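Local structure of Low molecular weight phosphotyrosine phosphatase family protein (Streptococcus pyogenes, 5GOT) at residues E19-S24 against K131-W136; S28-I33 against R139-E144; S68-I73 against K94-H99. The protein removes the phosphate from phosphotyrosine by hydrolysis, as expected of a low molecular weight protein tyrosine phosphatase. All blocks are in the same frame, centred on the assembly; numbering follows the deposited sequence.

Contact 1: E19-S24 against K131-W136; sequences EFVMKS and KGCQDW
M22 and C133 meet where helix 14-23 crosses helix 122-140, two helices of the Rossmann-like alpha/beta fold of low molecular weight protein tyrosine phosphatases, built round a four-stranded parallel sheet. The short helical pieces come within 9.4 Å of each other, axis to axis, and cross at -55°. C133 points its CB bond at the other helix, and its sulfur lies against two neighbours: V21 CG1 is 4.0 Å from C133 SG, and both CB and SD of M22 are 3.9 Å from the same sulfur. M22 does not start out straight at its partner. Its CG leaves anti to the backbone N (chi1 -166°), and a bend at chi2 (74°) then turns the thioether across C133, putting M22 SD 3.6 Å from C133 CB and equally near C133 O. The methyl carries on to the next turn, where M22 CE lies 4.3 Å from W136 CB. Beyond CB the indole of W136 leads away: its NE1 is bonded to F108 O, and its ring meets Y106 and F108. The side chains that meet are buried and apolar, with sulfur on both sides and no hydrogen bond across. Away from C133, K23 NZ forms a salt bridge to E19 OE2 on its anti lone pair, while E19 OE1 bonds S35 OG. V21 O takes two bonds from S24, one from its N and one from its OG at 2.7 Å, the latter in the carbonyl plane.

Contact 2: S28-I33 against R139-E144; sequences SDVMMI and RLMSKE
V30 and M141 reach toward each other tip to tip, M141 CE coming within 3.5 Å of V30 CG2 and 3.8 Å of V30 CG1, so the methyl rests against both branches of the valine. M141 gets there by folding: bends at chi2 (-54°) and chi3 (-65°) curl its chain round until the end faces the other segment. The same curl presents the sulfur to M31, whose CE sits 3.7 Å from M141 SD as the two side chains cross at a slant. M31 extends straight as far as SD before turning, and meets L140 at about a right angle, with CE 4.2 Å from L140 CD1. No hydrogen bond spans the contact. Further out, M31 and L140 both pack on V4 of strand 2-8, and M31 also touches M22 and V26; Y145 of helix 143-148 touches V30, and L146 touches M141. M141 is the first residue to leave the helical conformation, and S142 then serves as N-cap of the following helix, its OG bonded to Y145 N. Here the lead-in to outermost strand 31-37, and the strand's first residue, pack on the link between two helices, at the edge of the parallel sheet of the alpha/beta fold.

Contact 3: S68-I73 against K94-H99; sequences SKQITI and KEMSQH
M96 and I71 are brought together by a chi1 of 70° that sets the methionine CG between its own backbone N and carbonyl carbon, and by a turn at chi3 (-62°) that lays the terminal methyl against the isoleucine. The chi1 of I71 likewise puts CG2 between backbone N and carbonyl carbon, and this branch meets M96: I71 CG2 is 3.7 Å from M96 CE and 3.9 Å from M96 SD, M96 passing diagonally over I71. Q70 flanks the methyl, with NE2 4.2 Å from M96 CE, though its polar partner is T38 O. F76 of helix 73-78 touches both I71 and M96. Segment 68-73 runs irregularly beside strand 31-37, where K69 and I71 make backbone bonds to A37, and its start reaches G10 and N11 of the C-X5-R phosphate-binding loop of this family: S68 OG bonds G10 O, and K69 N bonds N11 OD1. At its other end T72 is the N-cap of helix 73-78. Across the contact, helix 87-96 stops in a Schellman motif, Q98 N bonding E95 O and H99 N bonding K94 O, with Q98 at positive phi. Two carboxylates, E95 and D102, probably hold the rotation of the H99 ring and may favour its protonated form. H99 NE2 donates a hydrogen bond to E95 OE1 (2.8 Å), which it meets from above the carboxylate plane (43° out of it), and ND1 bonds D102 OD2.

In the fold
Contacts 1 and 2 are neighbours on one side of the chain's centre and share helix 122-140; M22 CE of contact 1 lies 3.8 Å from M31 CE of contact 2, so their methionines form one continuous apolar patch. Contact 1 is the core piece, helix on helix and fully buried, whereas contact 2, further out at the end of that helix, is only partly buried. Contact 3 stands apart, its centre about 22 Å from that of contact 1, across the chain's centre, and 24 Å from that of contact 2. It also turns on a methionine methyl, but hydrogen bonds of a helix terminus, with a histidine between two carboxylates, surround a smaller apolar touch.

Contact 1: E19-S24 against K131-W136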
loop_
_atom_site.group_PDB
_atom_site.type_symbol
_atom_site.label_atom_id
_atom_site.label_comp_id
_atom_site.label_asym_id
_atom_site.label_seq_id
_atom_site.Cartn_x
_atom_site.Cartn_y
_atom_site.Cartn_z
ATOM N N GLU A 19 -1.822 -3.162 1.409
ATOM C CA GLU A 19 -1.225 -4.438 1.024
ATOM C C GLU A 19 -2.226 -5.573 1.153
ATOM O O GLU A 19 -2.516 -6.284 0.185
ATOM C CB GLU A 19 0.017 -4.734 1.878
ATOM C CG GLU A 19 0.557 -6.153 1.681
ATOM C CD GLU A 19 1.842 -6.451 2.457
ATOM O OE1 GLU A 19 2.417 -5.544 3.098
ATOM O OE2 GLU A 19 2.280 -7.617 2.422
ATOM N N PHE A 20 -2.807 -5.727 2.346
ATOM C CA PHE A 20 -3.630 -6.904 2.582
ATOM C C PHE A 20 -5.035 -6.749 2.019
ATOM O O PHE A 20 -5.639 -7.750 1.623
ATOM C CB PHE A 20 -3.604 -7.245 4.076
ATOM C CG PHE A 20 -2.230 -7.641 4.544
ATOM C CD1 PHE A 20 -1.659 -8.827 4.100
ATOM C CD2 PHE A 20 -1.474 -6.799 5.347
ATOM C CE1 PHE A 20 -0.360 -9.187 4.484
ATOM C CE2 PHE A 20 -0.186 -7.156 5.755
ATOM C CZ PHE A 20 0.374 -8.353 5.317
ATOM N N VAL A 21 -5.569 -5.529 1.931
ATOM C CA VAL A 21 -6.823 -5.352 1.207
ATOM C C VAL A 21 -6.617 -5.669 -0.276
ATOM O O VAL A 21 -7.406 -6.397 -0.887
ATOM C CB VAL A 21 -7.388 -3.935 1.418
ATOM C CG1 VAL A 21 -8.610 -3.710 0.531
ATOM C CG2 VAL A 21 -7.772 -3.717 2.885
ATOM N N MET A 22 -5.533 -5.157 -0.871
ATOM C CA MET A 22 -5.266 -5.477 -2.272
ATOM C C MET A 22 -5.068 -6.978 -2.457
ATOM O O MET A 22 -5.569 -7.568 -3.423
ATOM C CB MET A 22 -4.035 -4.717 -2.771
ATOM C CG MET A 22 -3.884 -4.738 -4.287
ATOM S SD MET A 22 -5.072 -3.643 -5.039
ATOM C CE MET A 22 -4.913 -4.085 -6.780
ATOM N N LYS A 23 -4.361 -7.618 -1.525
ATOM C CA LYS A 23 -4.150 -9.054 -1.619
ATOM C C LYS A 23 -5.454 -9.829 -1.523
ATOM O O LYS A 23 -5.527 -10.962 -2.012
ATOM C CB LYS A 23 -3.182 -9.517 -0.533
ATOM C CG LYS A 23 -1.736 -9.158 -0.813
ATOM C CD LYS A 23 -0.835 -9.719 0.270
ATOM C CE LYS A 23 0.618 -9.753 -0.165
ATOM N NZ LYS A 23 1.534 -9.781 0.993
ATOM N N SER A 24 -6.491 -9.238 -0.932
ATOM C CA SER A 24 -7.761 -9.933 -0.815
ATOM C C SER A 24 -8.589 -9.869 -2.089
ATOM O O SER A 24 -9.597 -10.577 -2.181
ATOM C CB SER A 24 -8.573 -9.369 0.360
ATOM O OG SER A 24 -9.255 -8.169 0.013
ATOM N N LYS A 131 -11.821 1.167 -1.651
ATOM C CA LYS A 131 -12.212 1.731 -2.941
ATOM C C LYS A 131 -10.997 2.008 -3.823
ATOM O O LYS A 131 -11.034 1.757 -5.034
ATOM C CB LYS A 131 -13.028 3.011 -2.729
ATOM C CG LYS A 131 -14.366 2.783 -2.018
ATOM C CD LYS A 131 -15.294 4.010 -2.065
ATOM C CE LYS A 131 -14.813 5.158 -1.173
ATOM N NZ LYS A 131 -15.734 6.339 -1.206
ATOM N N GLY A 132 -9.921 2.541 -3.239
ATOM C CA GLY A 132 -8.722 2.816 -4.014
ATOM C C GLY A 132 -8.051 1.554 -4.529
ATOM O O GLY A 132 -7.461 1.550 -5.617
ATOM N N CYS A 133 -8.117 0.471 -3.759
ATOM C CA CYS A 133 -7.606 -0.800 -4.254
ATOM C C CYS A 133 -8.411 -1.275 -5.455
ATOM O O CYS A 133 -7.842 -1.803 -6.418
ATOM C CB CYS A 133 -7.610 -1.850 -3.140
ATOM S SG CYS A 133 -6.255 -1.619 -1.947
ATOM N N GLN A 134 -9.733 -1.075 -5.427
ATOM C CA GLN A 134 -10.558 -1.432 -6.578
ATOM C C GLN A 134 -10.153 -0.629 -7.807
ATOM O O GLN A 134 -10.089 -1.168 -8.917
ATOM C CB GLN A 134 -12.039 -1.209 -6.262
ATOM C CG GLN A 134 -12.680 -2.335 -5.459
ATOM C CD GLN A 134 -12.710 -3.645 -6.230
ATOM O OE1 GLN A 134 -12.728 -3.652 -7.465
ATOM N NE2 GLN A 134 -12.698 -4.765 -5.505
ATOM N N ASP A 135 -9.869 0.664 -7.624
ATOM C CA ASP A 135 -9.456 1.495 -8.744
ATOM C C ASP A 135 -8.109 1.059 -9.297
ATOM O O ASP A 135 -7.930 1.010 -10.518
ATOM C CB ASP A 135 -9.423 2.958 -8.329
ATOM C CG ASP A 135 -10.814 3.517 -8.086
ATOM O OD1 ASP A 135 -11.811 2.785 -8.322
ATOM O OD2 ASP A 135 -10.908 4.691 -7.679
ATOM N N TRP A 136 -7.150 0.735 -8.420
ATOM C CA TRP A 136 -5.855 0.256 -8.901
ATOM C C TRP A 136 -5.998 -1.047 -9.674
ATOM O O TRP A 136 -5.308 -1.258 -10.677
ATOM C CB TRP A 136 -4.866 0.100 -7.741
ATOM C CG TRP A 136 -4.310 1.433 -7.366
ATOM C CD1 TRP A 136 -4.535 2.133 -6.206
ATOM C CD2 TRP A 136 -3.501 2.275 -8.191
ATOM N NE1 TRP A 136 -3.897 3.351 -6.259
ATOM C CE2 TRP A 136 -3.252 3.458 -7.468
ATOM C CE3 TRP A 136 -2.959 2.141 -9.477
ATOM C CZ2 TRP A 136 -2.481 4.496 -7.983
ATOM C CZ3 TRP A 136 -2.187 3.170 -9.982
ATOM C CH2 TRP A 136 -1.956 4.332 -9.242
#

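Contact 2: S28-I33 against R139-E144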
loop_
_atom_site.group_PDB
_atom_site.type_symbol
_atom_site.label_atom_id
_atom_site.label_comp_id
_atom_site.label_asym_id
_atom_site.label_seq_id
_atom_site.Cartn_x
_atom_site.Cartn_y
_atom_site.Cartn_z
ATOM N N SER A 28 -2.104 -13.842 -5.750
ATOM C CA SER A 28 -0.646 -13.868 -5.706
ATOM C C SER A 28 -0.015 -14.317 -7.024
ATOM O O SER A 28 1.156 -14.013 -7.280
ATOM C CB SER A 28 -0.222 -14.788 -4.557
ATOM O OG SER A 28 1.143 -15.137 -4.644
ATOM N N ASP A 29 -0.767 -15.015 -7.875
ATOM C CA ASP A 29 -0.231 -15.524 -9.129
ATOM C C ASP A 29 -0.189 -14.468 -10.223
ATOM O O ASP A 29 0.566 -14.624 -11.190
ATOM C CB ASP A 29 -1.059 -16.725 -9.603
ATOM C CG ASP A 29 -0.991 -17.908 -8.636
ATOM O OD1 ASP A 29 0.118 -18.229 -8.159
ATOM O OD2 ASP A 29 -2.048 -18.514 -8.352
ATOM N N VAL A 30 -0.969 -13.399 -10.097
ATOM C CA VAL A 30 -1.002 -12.366 -11.123
ATOM C C VAL A 30 -0.541 -10.998 -10.619
ATOM O O VAL A 30 -0.200 -10.133 -11.443
ATOM C CB VAL A 30 -2.406 -12.275 -11.763
ATOM C CG1 VAL A 30 -3.382 -11.589 -10.848
ATOM C CG2 VAL A 30 -2.356 -11.604 -13.129
ATOM N N MET A 31 -0.461 -10.764 -9.306
ATOM C CA MET A 31 0.118 -9.525 -8.796
ATOM C C MET A 31 0.896 -9.793 -7.516
ATOM O O MET A 31 0.410 -10.486 -6.614
ATOM C CB MET A 31 -0.961 -8.462 -8.548
ATOM C CG MET A 31 -0.397 -7.071 -8.285
ATOM S SD MET A 31 -1.654 -5.849 -7.853
ATOM C CE MET A 31 -2.607 -5.750 -9.363
ATOM N N MET A 32 2.103 -9.246 -7.438
ATOM C CA MET A 32 2.938 -9.364 -6.254
ATOM C C MET A 32 2.851 -8.054 -5.481
ATOM O O MET A 32 3.081 -6.980 -6.048
ATOM C CB MET A 32 4.382 -9.688 -6.647
ATOM C CG MET A 32 5.343 -9.935 -5.488
ATOM S SD MET A 32 6.317 -8.473 -5.067
ATOM C CE MET A 32 7.817 -9.214 -4.432
ATOM N N ILE A 33 2.486 -8.137 -4.204
ATOM C CA ILE A 33 2.080 -6.966 -3.429
ATOM C C ILE A 33 2.828 -6.968 -2.109
ATOM O O ILE A 33 2.837 -7.978 -1.398
ATOM C CB ILE A 33 0.559 -6.943 -3.189
ATOM C CG1 ILE A 33 -0.192 -6.953 -4.517
ATOM C CG2 ILE A 33 0.166 -5.702 -2.416
ATOM C CD1 ILE A 33 -1.617 -7.403 -4.386
ATOM N N ARG A 139 -7.099 -0.235 -13.051
ATOM C CA ARG A 139 -6.033 0.455 -13.752
ATOM C C ARG A 139 -4.938 -0.507 -14.206
ATOM O O ARG A 139 -4.413 -0.378 -15.319
ATOM C CB ARG A 139 -5.469 1.537 -12.837
ATOM C CG ARG A 139 -4.570 2.498 -13.513
ATOM C CD ARG A 139 -5.172 3.896 -13.559
ATOM N NE ARG A 139 -4.103 4.792 -13.975
ATOM C CZ ARG A 139 -3.544 5.710 -13.197
ATOM N NH1 ARG A 139 -4.001 5.910 -11.965
ATOM N NH2 ARG A 139 -2.542 6.447 -13.672
ATOM N N LEU A 140 -4.598 -1.486 -13.371
ATOM C CA LEU A 140 -3.442 -2.341 -13.607
ATOM C C LEU A 140 -3.768 -3.648 -14.320
ATOM O O LEU A 140 -2.872 -4.232 -14.934
ATOM C CB LEU A 140 -2.748 -2.657 -12.275
ATOM C CG LEU A 140 -2.212 -1.413 -11.570
ATOM C CD1 LEU A 140 -1.748 -1.754 -10.173
ATOM C CD2 LEU A 140 -1.070 -0.833 -12.386
ATOM N N MET A 141 -5.007 -4.131 -14.262
ATOM C CA MET A 141 -5.330 -5.406 -14.880
ATOM C C MET A 141 -5.890 -5.196 -16.282
ATOM O O MET A 141 -6.474 -4.155 -16.597
ATOM C CB MET A 141 -6.319 -6.196 -14.026
ATOM C CG MET A 141 -5.866 -6.410 -12.581
ATOM S SD MET A 141 -4.240 -7.165 -12.374
ATOM C CE MET A 141 -4.512 -8.788 -13.072
ATOM N N SER A 142 -5.683 -6.192 -17.135
ATOM C CA SER A 142 -6.214 -6.131 -18.488
ATOM C C SER A 142 -7.735 -6.162 -18.457
ATOM O O SER A 142 -8.355 -6.614 -17.489
ATOM C CB SER A 142 -5.712 -7.309 -19.319
ATOM O OG SER A 142 -6.309 -8.515 -18.864
ATOM N N LYS A 143 -8.345 -5.692 -19.547
ATOM C CA LYS A 143 -9.798 -5.755 -19.638
ATOM C C LYS A 143 -10.289 -7.195 -19.574
ATOM O O LYS A 143 -11.318 -7.481 -18.949
ATOM C CB LYS A 143 -10.283 -5.075 -20.915
ATOM C CG LYS A 143 -11.791 -5.012 -20.997
ATOM C CD LYS A 143 -12.244 -4.020 -22.040
ATOM C CE LYS A 143 -13.736 -4.181 -22.307
ATOM N NZ LYS A 143 -14.506 -4.254 -21.038
ATOM N N GLU A 144 -9.547 -8.120 -20.189
ATOM C CA GLU A 144 -9.932 -9.526 -20.170
ATOM C C GLU A 144 -9.914 -10.082 -18.753
ATOM O O GLU A 144 -10.818 -10.832 -18.360
ATOM C CB GLU A 144 -9.000 -10.336 -21.076
ATOM C CG GLU A 144 -8.761 -9.697 -22.463
ATOM C CD GLU A 144 -7.553 -8.736 -22.499
ATOM O OE1 GLU A 144 -6.384 -9.216 -22.559
ATOM O OE2 GLU A 144 -7.740 -7.493 -22.469
#

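Contact 3: S68-I73 against K94-H99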
loop_
_atom_site.group_PDB
_atom_site.type_symbol
_atom_site.label_atom_id
_atom_site.label_comp_id
_atom_site.label_asym_id
_atom_site.label_seq_id
_atom_site.Cartn_x
_atom_site.Cartn_y
_atom_site.Cartn_z
ATOM N N SER A 68 7.136 -3.325 10.035
ATOM C CA SER A 68 7.515 -2.134 9.293
ATOM C C SER A 68 8.898 -2.314 8.685
ATOM O O SER A 68 9.842 -2.705 9.376
ATOM C CB SER A 68 7.504 -0.922 10.213
ATOM O OG SER A 68 8.003 0.219 9.546
ATOM N N LYS A 69 9.015 -2.036 7.386
ATOM C CA LYS A 69 10.271 -2.197 6.653
ATOM C C LYS A 69 10.480 -0.982 5.755
ATOM O O LYS A 69 9.587 -0.622 4.975
ATOM C CB LYS A 69 10.259 -3.491 5.823
ATOM C CG LYS A 69 11.550 -3.777 5.037
ATOM C CD LYS A 69 11.528 -5.168 4.388
ATOM C CE LYS A 69 12.713 -5.336 3.385
ATOM N NZ LYS A 69 12.911 -6.755 2.878
ATOM N N GLN A 70 11.633 -0.328 5.896
ATOM C CA GLN A 70 11.923 0.850 5.095
ATOM C C GLN A 70 12.270 0.437 3.670
ATOM O O GLN A 70 12.917 -0.593 3.446
ATOM C CB GLN A 70 13.064 1.661 5.709
ATOM C CG GLN A 70 13.317 2.994 5.005
ATOM C CD GLN A 70 14.358 3.868 5.696
ATOM O OE1 GLN A 70 15.319 3.376 6.300
ATOM N NE2 GLN A 70 14.173 5.177 5.600
ATOM N N ILE A 71 11.795 1.228 2.701
ATOM C CA ILE A 71 12.038 0.929 1.293
ATOM C C ILE A 71 13.527 1.061 0.991
ATOM O O ILE A 71 14.217 1.932 1.538
ATOM C CB ILE A 71 11.178 1.849 0.405
ATOM C CG1 ILE A 71 11.229 1.384 -1.057
ATOM C CG2 ILE A 71 11.615 3.292 0.540
ATOM C CD1 ILE A 71 10.151 1.999 -1.939
ATOM N N THR A 72 14.039 0.182 0.131
ATOM C CA THR A 72 15.467 0.113 -0.162
ATOM C C THR A 72 15.735 0.372 -1.639
ATOM O O THR A 72 14.835 0.333 -2.479
ATOM C CB THR A 72 16.058 -1.256 0.221
ATOM O OG1 THR A 72 15.494 -2.277 -0.612
ATOM C CG2 THR A 72 15.789 -1.584 1.704
ATOM N N ILE A 73 17.015 0.605 -1.952
ATOM C CA ILE A 73 17.417 0.767 -3.348
ATOM C C ILE A 73 17.006 -0.453 -4.156
ATOM O O ILE A 73 16.548 -0.334 -5.301
ATOM C CB ILE A 73 18.934 1.025 -3.452
ATOM C CG1 ILE A 73 19.289 2.380 -2.840
ATOM C CG2 ILE A 73 19.395 0.966 -4.911
ATOM C CD1 ILE A 73 20.778 2.713 -2.925
ATOM N N LYS A 94 10.403 10.340 -3.860
ATOM C CA LYS A 94 11.170 10.849 -4.991
ATOM C C LYS A 94 12.525 11.399 -4.547
ATOM O O LYS A 94 13.539 11.156 -5.213
ATOM C CB LYS A 94 10.359 11.906 -5.743
ATOM C CG LYS A 94 9.214 11.325 -6.579
ATOM C CD LYS A 94 8.399 12.432 -7.217
ATOM C CE LYS A 94 7.223 11.890 -8.009
ATOM N NZ LYS A 94 6.351 12.986 -8.479
ATOM N N GLU A 95 12.576 12.112 -3.416
ATOM C CA GLU A 95 13.851 12.681 -2.978
ATOM C C GLU A 95 14.812 11.591 -2.523
ATOM O O GLU A 95 15.989 11.590 -2.905
ATOM C CB GLU A 95 13.657 13.705 -1.853
ATOM C CG GLU A 95 12.429 14.606 -1.940
ATOM C CD GLU A 95 12.395 15.520 -3.167
ATOM O OE1 GLU A 95 13.332 15.506 -4.020
ATOM O OE2 GLU A 95 11.411 16.300 -3.297
ATOM N N MET A 96 14.329 10.643 -1.713
ATOM C CA MET A 96 15.224 9.607 -1.209
ATOM C C MET A 96 15.788 8.742 -2.327
ATOM O O MET A 96 16.856 8.142 -2.151
ATOM C CB MET A 96 14.513 8.746 -0.156
ATOM C CG MET A 96 13.408 7.839 -0.666
ATOM S SD MET A 96 12.510 7.075 0.710
ATOM C CE MET A 96 13.826 6.107 1.492
ATOM N N SER A 97 15.129 8.692 -3.487
ATOM C CA SER A 97 15.664 7.988 -4.647
ATOM C C SER A 97 16.268 8.929 -5.691
ATOM O O SER A 97 16.559 8.483 -6.806
ATOM C CB SER A 97 14.578 7.122 -5.295
ATOM O OG SER A 97 13.521 7.926 -5.791
ATOM N N GLN A 98 16.443 10.216 -5.362
ATOM C CA GLN A 98 17.031 11.220 -6.268
ATOM C C GLN A 98 16.368 11.213 -7.641
ATOM O O GLN A 98 17.026 11.350 -8.677
ATOM C CB GLN A 98 18.541 11.035 -6.421
ATOM C CG GLN A 98 19.298 10.943 -5.122
ATOM C CD GLN A 98 19.727 9.527 -4.851
ATOM O OE1 GLN A 98 20.445 8.931 -5.655
ATOM N NE2 GLN A 98 19.275 8.964 -3.734
ATOM N N HIS A 99 15.057 11.028 -7.649
ATOM C CA HIS A 99 14.243 11.203 -8.846
ATOM C C HIS A 99 14.665 10.280 -9.982
ATOM O O HIS A 99 14.388 10.569 -11.150
ATOM C CB HIS A 99 14.273 12.664 -9.298
ATOM C CG HIS A 99 13.605 13.604 -8.342
ATOM N ND1 HIS A 99 12.266 13.923 -8.424
ATOM C CD2 HIS A 99 14.093 14.305 -7.292
ATOM C CE1 HIS A 99 11.958 14.780 -7.470
ATOM N NE2 HIS A 99 13.047 15.025 -6.765
#